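Local coordinates for protein FAD dependent oxidoreductase (Chelativorans sp. BNC1, PDB 6PXS) that is an iminodiacetate oxidase of the DadA family, a flavoprotein that holds FAD and oxidises iminodiacetate, at residues A8-A13 with L154-M159; I29-P34 with N172-L177; V120-A125 with D138-H143. All blocks are in the same frame, centred on the assembly; numbering follows the deposited sequence.

Interaction 1: A8-A13 with L154-M159. With FAD (flavin-adenine dinucleotide), chain E.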
loop_
_atom_site.group_PDB
_atom_site.type_symbol
_atom_site.label_atom_id
_atom_site.label_comp_id
_atom_site.label_asym_id
_atom_site.label_seq_id
_atom_site.Cartn_x
_atom_site.Cartn_y
_atom_site.Cartn_z
ATOM N N ALA A 8 -3.396 22.154 -8.356
ATOM C CA ALA A 8 -4.818 21.933 -8.121
ATOM C C ALA A 8 -5.069 21.409 -6.717
ATOM O O ALA A 8 -5.829 20.451 -6.530
ATOM C CB ALA A 8 -5.387 20.957 -9.152
ATOM N N GLY A 9 -4.430 22.018 -5.727
ATOM C CA GLY A 9 -4.765 21.757 -4.346
ATOM C C GLY A 9 -6.070 22.421 -3.980
ATOM O O GLY A 9 -6.879 22.790 -4.837
ATOM N N ILE A 10 -6.274 22.586 -2.676
ATOM C CA ILE A 10 -7.502 23.224 -2.223
ATOM C C ILE A 10 -7.581 24.649 -2.753
ATOM O O ILE A 10 -8.674 25.158 -3.024
ATOM C CB ILE A 10 -7.597 23.188 -0.686
ATOM C CG1 ILE A 10 -8.965 23.698 -0.226
ATOM C CG2 ILE A 10 -6.500 24.032 -0.056
ATOM C CD1 ILE A 10 -10.129 22.842 -0.686
ATOM N N LEU A 11 -6.435 25.312 -2.920
ATOM C CA LEU A 11 -6.448 26.710 -3.336
ATOM C C LEU A 11 -6.627 26.835 -4.844
ATOM O O LEU A 11 -7.489 27.586 -5.314
ATOM C CB LEU A 11 -5.159 27.402 -2.888
ATOM C CG LEU A 11 -5.097 28.917 -3.110
ATOM C CD1 LEU A 11 -6.247 29.622 -2.407
ATOM C CD2 LEU A 11 -3.763 29.470 -2.634
ATOM N N GLY A 12 -5.821 26.111 -5.618
ATOM C CA GLY A 12 -5.999 26.121 -7.059
ATOM C C GLY A 12 -7.343 25.571 -7.490
ATOM O O GLY A 12 -7.896 25.997 -8.507
ATOM N N ALA A 13 -7.889 24.621 -6.726
ATOM C CA ALA A 13 -9.190 24.058 -7.069
ATOM C C ALA A 13 -10.312 25.044 -6.774
ATOM O O ALA A 13 -11.269 25.156 -7.549
ATOM C CB ALA A 13 -9.412 22.749 -6.311
ATOM N N LEU A 154 -11.653 15.462 -0.343
ATOM C CA LEU A 154 -12.957 15.358 -0.990
ATOM C C LEU A 154 -13.517 16.726 -1.351
ATOM O O LEU A 154 -14.234 16.855 -2.350
ATOM C CB LEU A 154 -13.935 14.612 -0.085
ATOM C CG LEU A 154 -13.630 13.130 0.130
ATOM C CD1 LEU A 154 -14.577 12.539 1.162
ATOM C CD2 LEU A 154 -13.719 12.375 -1.190
ATOM N N LEU A 155 -13.213 17.751 -0.556
ATOM C CA LEU A 155 -13.691 19.092 -0.871
ATOM C C LEU A 155 -13.037 19.616 -2.144
ATOM O O LEU A 155 -13.725 20.009 -3.093
ATOM C CB LEU A 155 -13.421 20.031 0.303
ATOM C CG LEU A 155 -13.866 21.479 0.107
ATOM C CD1 LEU A 155 -15.353 21.544 -0.203
ATOM C CD2 LEU A 155 -13.540 22.310 1.336
ATOM N N ALA A 156 -11.703 19.627 -2.182
ATOM C CA ALA A 156 -11.006 20.116 -3.367
ATOM C C ALA A 156 -11.358 19.293 -4.597
ATOM O O ALA A 156 -11.405 19.830 -5.710
ATOM C CB ALA A 156 -9.496 20.100 -3.130
ATOM N N ALA A 157 -11.607 17.995 -4.423
ATOM C CA ALA A 157 -12.000 17.158 -5.551
ATOM C C ALA A 157 -13.352 17.586 -6.106
ATOM O O ALA A 157 -13.521 17.729 -7.323
ATOM C CB ALA A 157 -12.036 15.690 -5.123
ATOM N N SER A 158 -14.332 17.798 -5.223
ATOM C CA SER A 158 -15.668 18.167 -5.678
ATOM C C SER A 158 -15.656 19.507 -6.402
ATOM O O SER A 158 -16.333 19.674 -7.423
ATOM C CB SER A 158 -16.628 18.203 -4.492
ATOM O OG SER A 158 -16.748 16.916 -3.910
ATOM N N MET A 159 -14.894 20.474 -5.888
ATOM C CA MET A 159 -14.785 21.763 -6.564
ATOM C C MET A 159 -14.282 21.587 -7.991
ATOM O O MET A 159 -14.855 22.140 -8.938
ATOM C CB MET A 159 -13.860 22.688 -5.777
ATOM C CG MET A 159 -14.426 23.138 -4.445
ATOM S SD MET A 159 -13.625 24.630 -3.833
ATOM C CE MET A 159 -13.792 24.386 -2.072
HETATM P PA FAD E . -1.145 21.827 -2.261
HETATM O O1A FAD E . 0.119 21.119 -1.944
HETATM O O2A FAD E . -2.406 21.104 -1.782
HETATM O O5B FAD E . -1.271 22.136 -3.794
HETATM C C5B FAD E . -0.104 22.271 -4.631
HETATM C C4B FAD E . -0.346 21.523 -5.916
HETATM O O4B FAD E . 0.395 22.150 -6.990
HETATM C C3B FAD E . 0.092 20.058 -5.895
HETATM O O3B FAD E . -0.856 19.244 -6.574
HETATM C C2B FAD E . 1.434 20.094 -6.630
HETATM O O2B FAD E . 1.748 18.851 -7.246
HETATM C C1B FAD E . 1.146 21.170 -7.671
HETATM N N9A FAD E . 2.334 21.800 -8.237
HETATM C C8A FAD E . 3.339 22.439 -7.561
HETATM N N7A FAD E . 4.289 22.908 -8.335
HETATM C C5A FAD E . 3.878 22.551 -9.611
HETATM C C6A FAD E . 4.445 22.755 -10.883
HETATM N N6A FAD E . 5.599 23.395 -11.089
HETATM N N1A FAD E . 3.776 22.269 -11.952
HETATM C C2A FAD E . 2.622 21.626 -11.757
HETATM N N3A FAD E . 1.995 21.376 -10.606
HETATM C C4A FAD E . 2.676 21.866 -9.565
HETATM N N1 FAD E . -5.507 23.248 7.278
HETATM C C2 FAD E . -6.650 23.509 7.977
HETATM O O2 FAD E . -7.340 24.506 7.740
HETATM N N3 FAD E . -7.059 22.643 8.976
HETATM C C4 FAD E . -6.407 21.491 9.364
HETATM O O4 FAD E . -6.866 20.797 10.269
HETATM C C4X FAD E . -5.191 21.223 8.618
HETATM N N5 FAD E . -4.511 20.154 8.920
HETATM C C5X FAD E . -3.351 19.896 8.208
HETATM C C6 FAD E . -2.612 18.756 8.520
HETATM C C7 FAD E . -1.442 18.449 7.831
HETATM C C7M FAD E . -0.671 17.209 8.196
HETATM C C8 FAD E . -0.993 19.303 6.812
HETATM C C8M FAD E . 0.271 19.000 6.050
HETATM C C9 FAD E . -1.730 20.442 6.499
HETATM C C9A FAD E . -2.901 20.744 7.186
HETATM N N10 FAD E . -3.669 21.889 6.888
HETATM C C10 FAD E . -4.821 22.161 7.591
HETATM C "C1'" FAD E . -3.244 22.828 5.837
HETATM C "C2'" FAD E . -3.764 22.458 4.450
HETATM O "O2'" FAD E . -3.715 21.043 4.262
HETATM C "C3'" FAD E . -2.889 23.133 3.394
HETATM O "O3'" FAD E . -2.601 24.464 3.807
HETATM C "C4'" FAD E . -3.510 23.191 1.998
HETATM O "O4'" FAD E . -3.824 21.865 1.575
HETATM C "C5'" FAD E . -2.578 23.849 1.003
HETATM O "O5'" FAD E . -3.168 23.790 -0.312
HETATM P P FAD E . -2.371 24.273 -1.580
HETATM O O1P FAD E . -1.814 25.675 -1.309
HETATM O O2P FAD E . -3.169 24.136 -2.826
HETATM O O3P FAD E . -1.138 23.271 -1.606
#

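Interaction 2: I29-P34 with N172-L177. With FAD (flavin-adenine dinucleotide), chain E.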
loop_
_atom_site.group_PDB
_atom_site.type_symbol
_atom_site.label_atom_id
_atom_site.label_comp_id
_atom_site.label_asym_id
_atom_site.label_seq_id
_atom_site.Cartn_x
_atom_site.Cartn_y
_atom_site.Cartn_z
ATOM N N ILE A 29 -3.643 22.548 -14.485
ATOM C CA ILE A 29 -2.518 21.624 -14.571
ATOM C C ILE A 29 -2.043 21.331 -13.156
ATOM O O ILE A 29 -1.844 22.258 -12.362
ATOM C CB ILE A 29 -1.371 22.196 -15.425
ATOM C CG1 ILE A 29 -1.888 22.570 -16.818
ATOM C CG2 ILE A 29 -0.231 21.187 -15.521
ATOM C CD1 ILE A 29 -0.873 23.283 -17.685
ATOM N N ASP A 30 -1.863 20.050 -12.841
ATOM C CA ASP A 30 -1.483 19.640 -11.492
ATOM C C ASP A 30 -0.672 18.358 -11.575
ATOM O O ASP A 30 -1.165 17.339 -12.068
ATOM C CB ASP A 30 -2.721 19.437 -10.615
ATOM C CG ASP A 30 -2.375 18.977 -9.211
ATOM O OD1 ASP A 30 -1.830 19.790 -8.433
ATOM O OD2 ASP A 30 -2.651 17.802 -8.885
ATOM N N GLN A 31 0.566 18.409 -11.079
ATOM C CA GLN A 31 1.427 17.232 -11.100
ATOM C C GLN A 31 1.021 16.214 -10.042
ATOM O O GLN A 31 1.254 15.012 -10.221
ATOM C CB GLN A 31 2.884 17.658 -10.895
ATOM C CG GLN A 31 3.896 16.520 -10.825
ATOM C CD GLN A 31 4.062 15.794 -12.145
ATOM O OE1 GLN A 31 3.085 15.368 -12.759
ATOM N NE2 GLN A 31 5.307 15.650 -12.588
ATOM N N ASN A 32 0.409 16.667 -8.947
ATOM C CA ASN A 32 0.082 15.803 -7.814
ATOM C C ASN A 32 1.354 15.229 -7.192
ATOM O O ASN A 32 1.513 14.015 -7.046
ATOM C CB ASN A 32 -0.875 14.682 -8.233
ATOM C CG ASN A 32 -1.539 14.007 -7.048
ATOM O OD1 ASN A 32 -2.681 14.316 -6.704
ATOM N ND2 ASN A 32 -0.826 13.084 -6.413
ATOM N N HIS A 33 2.274 16.123 -6.827
ATOM C CA HIS A 33 3.532 15.735 -6.201
ATOM C C HIS A 33 3.268 14.844 -4.995
ATOM O O HIS A 33 2.210 14.957 -4.361
ATOM C CB HIS A 33 4.327 16.966 -5.761
ATOM C CG HIS A 33 5.075 17.642 -6.868
ATOM N ND1 HIS A 33 4.515 18.620 -7.659
ATOM C CD2 HIS A 33 6.347 17.486 -7.306
ATOM C CE1 HIS A 33 5.407 19.034 -8.542
ATOM N NE2 HIS A 33 6.528 18.361 -8.350
ATOM N N PRO A 34 4.186 13.943 -4.649
ATOM C CA PRO A 34 4.079 13.253 -3.359
ATOM C C PRO A 34 4.150 14.250 -2.211
ATOM O O PRO A 34 4.993 15.149 -2.198
ATOM C CB PRO A 34 5.278 12.299 -3.364
ATOM C CG PRO A 34 5.597 12.102 -4.803
ATOM C CD PRO A 34 5.283 13.404 -5.470
ATOM N N ASN A 172 -2.619 16.087 -15.828
ATOM C CA ASN A 172 -1.473 15.767 -14.985
ATOM C C ASN A 172 -0.211 16.080 -15.781
ATOM O O ASN A 172 0.098 15.394 -16.761
ATOM C CB ASN A 172 -1.505 14.304 -14.547
ATOM C CG ASN A 172 -0.489 13.996 -13.463
ATOM O OD1 ASN A 172 0.575 13.435 -13.731
ATOM N ND2 ASN A 172 -0.813 14.361 -12.229
ATOM N N ASP A 173 0.509 17.115 -15.364
ATOM C CA ASP A 173 1.679 17.569 -16.103
ATOM C C ASP A 173 2.491 18.489 -15.205
ATOM O O ASP A 173 1.992 19.006 -14.202
ATOM C CB ASP A 173 1.272 18.286 -17.397
ATOM C CG ASP A 173 2.408 18.382 -18.393
ATOM O OD1 ASP A 173 3.498 17.847 -18.106
ATOM O OD2 ASP A 173 2.209 18.992 -19.467
ATOM N N TYR A 174 3.756 18.678 -15.576
ATOM C CA TYR A 174 4.666 19.571 -14.870
ATOM C C TYR A 174 5.041 20.703 -15.813
ATOM O O TYR A 174 5.621 20.461 -16.876
ATOM C CB TYR A 174 5.915 18.827 -14.392
ATOM C CG TYR A 174 6.807 19.638 -13.477
ATOM C CD1 TYR A 174 6.510 19.770 -12.126
ATOM C CD2 TYR A 174 7.950 20.265 -13.960
ATOM C CE1 TYR A 174 7.323 20.508 -11.283
ATOM C CE2 TYR A 174 8.769 21.004 -13.126
ATOM C CZ TYR A 174 8.452 21.123 -11.787
ATOM O OH TYR A 174 9.262 21.858 -10.950
ATOM N N VAL A 175 4.703 21.932 -15.427
ATOM C CA VAL A 175 4.944 23.108 -16.248
ATOM C C VAL A 175 5.942 24.011 -15.531
ATOM O O VAL A 175 6.240 23.838 -14.348
ATOM C CB VAL A 175 3.646 23.873 -16.568
ATOM C CG1 VAL A 175 2.679 22.974 -17.321
ATOM C CG2 VAL A 175 3.009 24.411 -15.291
ATOM N N SER A 176 6.457 24.989 -16.275
ATOM C CA SER A 176 7.447 25.919 -15.747
ATOM C C SER A 176 7.073 27.347 -16.120
ATOM O O SER A 176 5.977 27.591 -16.636
ATOM C CB SER A 176 8.839 25.566 -16.274
ATOM O OG SER A 176 9.852 26.209 -15.521
ATOM N N LEU A 177 7.973 28.296 -15.867
ATOM C CA LEU A 177 7.718 29.705 -16.131
ATOM C C LEU A 177 8.990 30.375 -16.626
ATOM O O LEU A 177 10.090 30.042 -16.176
ATOM C CB LEU A 177 7.219 30.428 -14.871
ATOM C CG LEU A 177 5.895 29.951 -14.271
ATOM C CD1 LEU A 177 5.638 30.642 -12.941
ATOM C CD2 LEU A 177 4.741 30.199 -15.230
HETATM P PA FAD E . -1.145 21.827 -2.261
HETATM O O1A FAD E . 0.119 21.119 -1.944
HETATM O O2A FAD E . -2.406 21.104 -1.782
HETATM O O5B FAD E . -1.271 22.136 -3.794
HETATM C C5B FAD E . -0.104 22.271 -4.631
HETATM C C4B FAD E . -0.346 21.523 -5.916
HETATM O O4B FAD E . 0.395 22.150 -6.990
HETATM C C3B FAD E . 0.092 20.058 -5.895
HETATM O O3B FAD E . -0.856 19.244 -6.574
HETATM C C2B FAD E . 1.434 20.094 -6.630
HETATM O O2B FAD E . 1.748 18.851 -7.246
HETATM C C1B FAD E . 1.146 21.170 -7.671
HETATM N N9A FAD E . 2.334 21.800 -8.237
HETATM C C8A FAD E . 3.339 22.439 -7.561
HETATM N N7A FAD E . 4.289 22.908 -8.335
HETATM C C5A FAD E . 3.878 22.551 -9.611
HETATM C C6A FAD E . 4.445 22.755 -10.883
HETATM N N6A FAD E . 5.599 23.395 -11.089
HETATM N N1A FAD E . 3.776 22.269 -11.952
HETATM C C2A FAD E . 2.622 21.626 -11.757
HETATM N N3A FAD E . 1.995 21.376 -10.606
HETATM C C4A FAD E . 2.676 21.866 -9.565
HETATM N N1 FAD E . -5.507 23.248 7.278
HETATM C C2 FAD E . -6.650 23.509 7.977
HETATM O O2 FAD E . -7.340 24.506 7.740
HETATM N N3 FAD E . -7.059 22.643 8.976
HETATM C C4 FAD E . -6.407 21.491 9.364
HETATM O O4 FAD E . -6.866 20.797 10.269
HETATM C C4X FAD E . -5.191 21.223 8.618
HETATM N N5 FAD E . -4.511 20.154 8.920
HETATM C C5X FAD E . -3.351 19.896 8.208
HETATM C C6 FAD E . -2.612 18.756 8.520
HETATM C C7 FAD E . -1.442 18.449 7.831
HETATM C C7M FAD E . -0.671 17.209 8.196
HETATM C C8 FAD E . -0.993 19.303 6.812
HETATM C C8M FAD E . 0.271 19.000 6.050
HETATM C C9 FAD E . -1.730 20.442 6.499
HETATM C C9A FAD E . -2.901 20.744 7.186
HETATM N N10 FAD E . -3.669 21.889 6.888
HETATM C C10 FAD E . -4.821 22.161 7.591
HETATM C "C1'" FAD E . -3.244 22.828 5.837
HETATM C "C2'" FAD E . -3.764 22.458 4.450
HETATM O "O2'" FAD E . -3.715 21.043 4.262
HETATM C "C3'" FAD E . -2.889 23.133 3.394
HETATM O "O3'" FAD E . -2.601 24.464 3.807
HETATM C "C4'" FAD E . -3.510 23.191 1.998
HETATM O "O4'" FAD E . -3.824 21.865 1.575
HETATM C "C5'" FAD E . -2.578 23.849 1.003
HETATM O "O5'" FAD E . -3.168 23.790 -0.312
HETATM P P FAD E . -2.371 24.273 -1.580
HETATM O O1P FAD E . -1.814 25.675 -1.309
HETATM O O2P FAD E . -3.169 24.136 -2.826
HETATM O O3P FAD E . -1.138 23.271 -1.606
#

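Interaction 3: V120-A125 with D138-H143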
loop_
_atom_site.group_PDB
_atom_site.type_symbol
_atom_site.label_atom_id
_atom_site.label_comp_id
_atom_site.label_asym_id
_atom_site.label_seq_id
_atom_site.Cartn_x
_atom_site.Cartn_y
_atom_site.Cartn_z
ATOM N N VAL A 120 -21.063 29.436 23.356
ATOM C CA VAL A 120 -19.923 28.868 24.060
ATOM C C VAL A 120 -20.322 28.575 25.499
ATOM O O VAL A 120 -20.967 29.394 26.168
ATOM C CB VAL A 120 -18.717 29.818 23.995
ATOM C CG1 VAL A 120 -17.535 29.234 24.758
ATOM C CG2 VAL A 120 -18.337 30.095 22.546
ATOM N N ARG A 121 -19.940 27.398 25.984
ATOM C CA ARG A 121 -20.375 26.927 27.292
ATOM C C ARG A 121 -19.238 26.139 27.918
ATOM O O ARG A 121 -18.735 25.191 27.309
ATOM C CB ARG A 121 -21.634 26.069 27.159
ATOM C CG ARG A 121 -22.137 25.449 28.450
ATOM C CD ARG A 121 -23.525 24.859 28.244
ATOM N NE ARG A 121 -23.575 23.984 27.073
ATOM C CZ ARG A 121 -24.694 23.606 26.462
ATOM N NH1 ARG A 121 -25.875 24.026 26.898
ATOM N NH2 ARG A 121 -24.633 22.807 25.404
ATOM N N ARG A 122 -18.826 26.535 29.118
ATOM C CA ARG A 122 -17.742 25.846 29.801
ATOM C C ARG A 122 -18.280 24.598 30.486
ATOM O O ARG A 122 -19.228 24.668 31.274
ATOM C CB ARG A 122 -17.070 26.762 30.820
ATOM C CG ARG A 122 -15.834 26.142 31.443
ATOM C CD ARG A 122 -15.038 27.154 32.240
ATOM N NE ARG A 122 -13.704 26.657 32.558
ATOM C CZ ARG A 122 -12.768 27.368 33.180
ATOM N NH1 ARG A 122 -13.015 28.615 33.558
ATOM N NH2 ARG A 122 -11.583 26.829 33.422
ATOM N N LEU A 123 -17.674 23.458 30.178
ATOM C CA LEU A 123 -18.116 22.169 30.682
ATOM C C LEU A 123 -17.296 21.756 31.897
ATOM O O LEU A 123 -16.131 22.135 32.044
ATOM C CB LEU A 123 -18.005 21.101 29.592
ATOM C CG LEU A 123 -19.191 20.992 28.633
ATOM C CD1 LEU A 123 -19.550 22.350 28.050
ATOM C CD2 LEU A 123 -18.885 19.994 27.524
ATOM N N GLY A 124 -17.924 20.974 32.773
ATOM C CA GLY A 124 -17.230 20.421 33.914
ATOM C C GLY A 124 -16.552 19.105 33.586
ATOM O O GLY A 124 -16.742 18.529 32.516
ATOM N N ALA A 125 -15.741 18.637 34.532
ATOM C CA ALA A 125 -15.042 17.373 34.355
ATOM C C ALA A 125 -16.029 16.263 34.021
ATOM O O ALA A 125 -17.106 16.164 34.616
ATOM C CB ALA A 125 -14.258 17.020 35.620
ATOM N N ASP A 138 -11.492 13.307 33.664
ATOM C CA ASP A 138 -11.094 14.393 34.549
ATOM C C ASP A 138 -10.818 15.693 33.806
ATOM O O ASP A 138 -10.263 16.624 34.398
ATOM C CB ASP A 138 -9.852 13.991 35.346
ATOM C CG ASP A 138 -8.614 13.887 34.477
ATOM O OD1 ASP A 138 -8.664 13.171 33.455
ATOM O OD2 ASP A 138 -7.596 14.530 34.809
ATOM N N LEU A 139 -11.194 15.785 32.536
ATOM C CA LEU A 139 -10.830 16.919 31.696
ATOM C C LEU A 139 -11.965 17.935 31.669
ATOM O O LEU A 139 -13.091 17.606 31.277
ATOM C CB LEU A 139 -10.499 16.454 30.278
ATOM C CG LEU A 139 -9.181 15.695 30.117
ATOM C CD1 LEU A 139 -9.114 15.015 28.760
ATOM C CD2 LEU A 139 -7.998 16.631 30.297
ATOM N N GLU A 140 -11.666 19.160 32.094
ATOM C CA GLU A 140 -12.534 20.292 31.814
ATOM C C GLU A 140 -12.308 20.754 30.377
ATOM O O GLU A 140 -11.252 20.517 29.783
ATOM C CB GLU A 140 -12.261 21.445 32.781
ATOM C CG GLU A 140 -12.306 21.065 34.252
ATOM C CD GLU A 140 -11.941 22.226 35.162
ATOM O OE1 GLU A 140 -12.008 23.385 34.705
ATOM O OE2 GLU A 140 -11.580 21.978 36.332
ATOM N N ALA A 141 -13.312 21.421 29.818
ATOM C CA ALA A 141 -13.237 21.825 28.422
ATOM C C ALA A 141 -14.171 23.000 28.178
ATOM O O ALA A 141 -15.002 23.353 29.018
ATOM C CB ALA A 141 -13.582 20.659 27.490
ATOM N N ILE A 142 -14.015 23.600 27.001
ATOM C CA ILE A 142 -14.871 24.678 26.524
ATOM C C ILE A 142 -15.551 24.190 25.255
ATOM O O ILE A 142 -14.877 23.766 24.309
ATOM C CB ILE A 142 -14.070 25.966 26.259
ATOM C CG1 ILE A 142 -13.370 26.424 27.541
ATOM C CG2 ILE A 142 -14.987 27.061 25.723
ATOM C CD1 ILE A 142 -12.361 27.528 27.324
ATOM N N HIS A 143 -16.878 24.248 25.235
ATOM C CA HIS A 143 -17.668 23.705 24.139
ATOM C C HIS A 143 -18.013 24.820 23.158
ATOM O O HIS A 143 -18.625 25.822 23.542
ATOM C CB HIS A 143 -18.938 23.043 24.672
ATOM C CG HIS A 143 -19.716 22.304 23.629
ATOM N ND1 HIS A 143 -20.847 22.822 23.038
ATOM C CD2 HIS A 143 -19.525 21.085 23.073
ATOM C CE1 HIS A 143 -21.320 21.954 22.162
ATOM N NE2 HIS A 143 -20.536 20.892 22.164
#

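Interaction 1: A8-A13 with L154-M159
Ile10 and Ala156 mark the closest approach of the two backbones, with their CA atoms 4.8 Å apart, where the first turn of helix 10-20 meets residues 154-159 of helix 152-164. The first segment belongs to the glycine-rich turn of a Rossmann-type dinucleotide-binding fold; Gly9 and Gly12 fit its GxGxxG pattern, and Gly9 is the N-cap of the helix. The side chains that meet between the helices are apolar. Ile10 carries much of the packing: CG1 stands anti to the backbone N (chi1 -173°), and the bend at chi2 (63°) sets CD1 over Ala156 CB at 3.7 Å. The same methyl also meets Leu155 CD2 at 4.0 Å, and Met159 CE lies farther off. The other branch of Ile10 turns to the cofactor, its CG2 3.4 Å from FAD O5', so that one side chain is wedged between helix 152-164 and the flavin-side phosphate link. An alanine at this position would keep CB alone and would probably open a gap between Ala156 and FAD, leaving Leu155 CD2 and Met159 CE without this methyl to pack on. One turn on, Ala13 CB rests against the backbone of the second helix, 3.6 Å from Ala156 O, while Met159 CB comes alongside Ala13 O. Pro341 of helix 336-352 touches both Ile10 and Met159, and Thr38 OG1 is hydrogen-bonded to Ile10 N. The helix start faces the diphosphate, whose negative charge its backbone dipole would be expected to ease. Gly9 CA is 3.2 Å from FAD O2P, and a CB on this residue would run into that oxygen. The same oxygen accepts a weak, nearly straight hydrogen bond from Leu11 N, 3.5 Å long (164° at the hydrogen).

Interaction 2: I29-P34 with N172-L177
His33 and Tyr174 meet rim to rim beside the adenosine of FAD, where the loop leaving strand 26-29 of the Rossmann sheet runs nearly perpendicular (97°) to residues 172-175. Followed outward, His33 first brings CB and CG past the ribose hydroxyl O2B of FAD, CG standing beside the backbone N and anti to the carbonyl carbon (chi1 -80°). ND1 then shares a hydrogen bond with that oxygen at 2.8 Å, the donor undecided, and the backbone N of His33 grips it as well in a straight bond. Beyond, CE1 and NE2 reach Tyr174, with His33 CE1 3.7 Å from Tyr174 CE1 and the ring planes 74° apart. Gln31 CG lies over one face of the imidazole, toward its rim, and Trp206 stacks on the ring as well. Two residues before Tyr174, Asn172 ND2 gives a weak hydrogen bond to Gln31 O at 3.0 Å, while Asn172 OD1 accepts from Tyr273 N of a neighbouring subunit, so this side chain links the loop to that subunit. Asp30, just past the strand, is an FAD-binding residue; its OD1 probably accepts from Ala8 N, though it lies too close to the ribose to be placed surely. At the strand end, Ile29 CG2 lies 3.4 Å from Asp173 O and Ile29 CD1 packs on Val175 CG1 at 3.6 Å. The adenine is held weakly from both segments: Gln31 N donates to FAD N3A, and FAD N6A to Val175 O at 3.4 Å.

Interaction 3: V120-A125 with D138-H143
The guanidinium of Arg122 and the carboxylate of Glu140 are turned 56° against each other, and NH2 of Arg122 reaches OE1 of Glu140 at 3.7 Å in a long salt bridge. Arg122 is extended from CG to NE, and its stronger partners lie on helix 97-111, where Asp101 and Glu104 take NH1; Glu140 is thus a further, weaker partner of the same charge. The His143 ring, on the opposite side of the strand pair from Arg122, is met obliquely by the Leu123 methyl CD1 and by NH2 of Arg121, which stays 4.5 Å from His143 ND1. The tighter touch is at the root of the side chain, where Leu123 CD1 lies 3.5 Å from His143 CB. Between these groups runs an antiparallel strand pair, its axes at 146°, with strand 121-123 at the edge of a mixed four-stranded sheet separate from the FAD-binding one. Arg121 and His143 form a hydrogen-bonded pair, with His143 N to Arg121 O at 2.9 Å and Arg121 N to His143 O at 3.2 Å. Leu123 N donates to Ala141 O at 2.9 Å, and Arg122 faces Ile142 as the non-hydrogen-bonded pair in between. Helix 97-111 covers the face of Arg122 and Ile142; helix 127-131 touches Ala141 and His143 on the opposite one. Just before the strand, Val120 CG1 packs on Ile142 CG2 at 3.5 Å, crossing it obliquely.

Overall arrangement
From the N terminus, the chain passes the glycine-rich turn at 8-13 and the cofactor loop at 29-34, and later runs out to a second sheet. Interaction 3 closes first, a short loop that contains helix 127-131, and is nested inside the loops of both other contacts. Helix 152-164 then returns to close interaction 1, and residues 172-177 follow to close interaction 2, so these two long loops cross. They also touch through Ala8 and Asp30, and both contact FAD, one at its diphosphate and ribityl link, the other at its adenosine. Interaction 3 joins strands 121-123 and 141-144 at the edge of the second sheet, its centre about 35 and 46 Å from the centres of interactions 1 and 2.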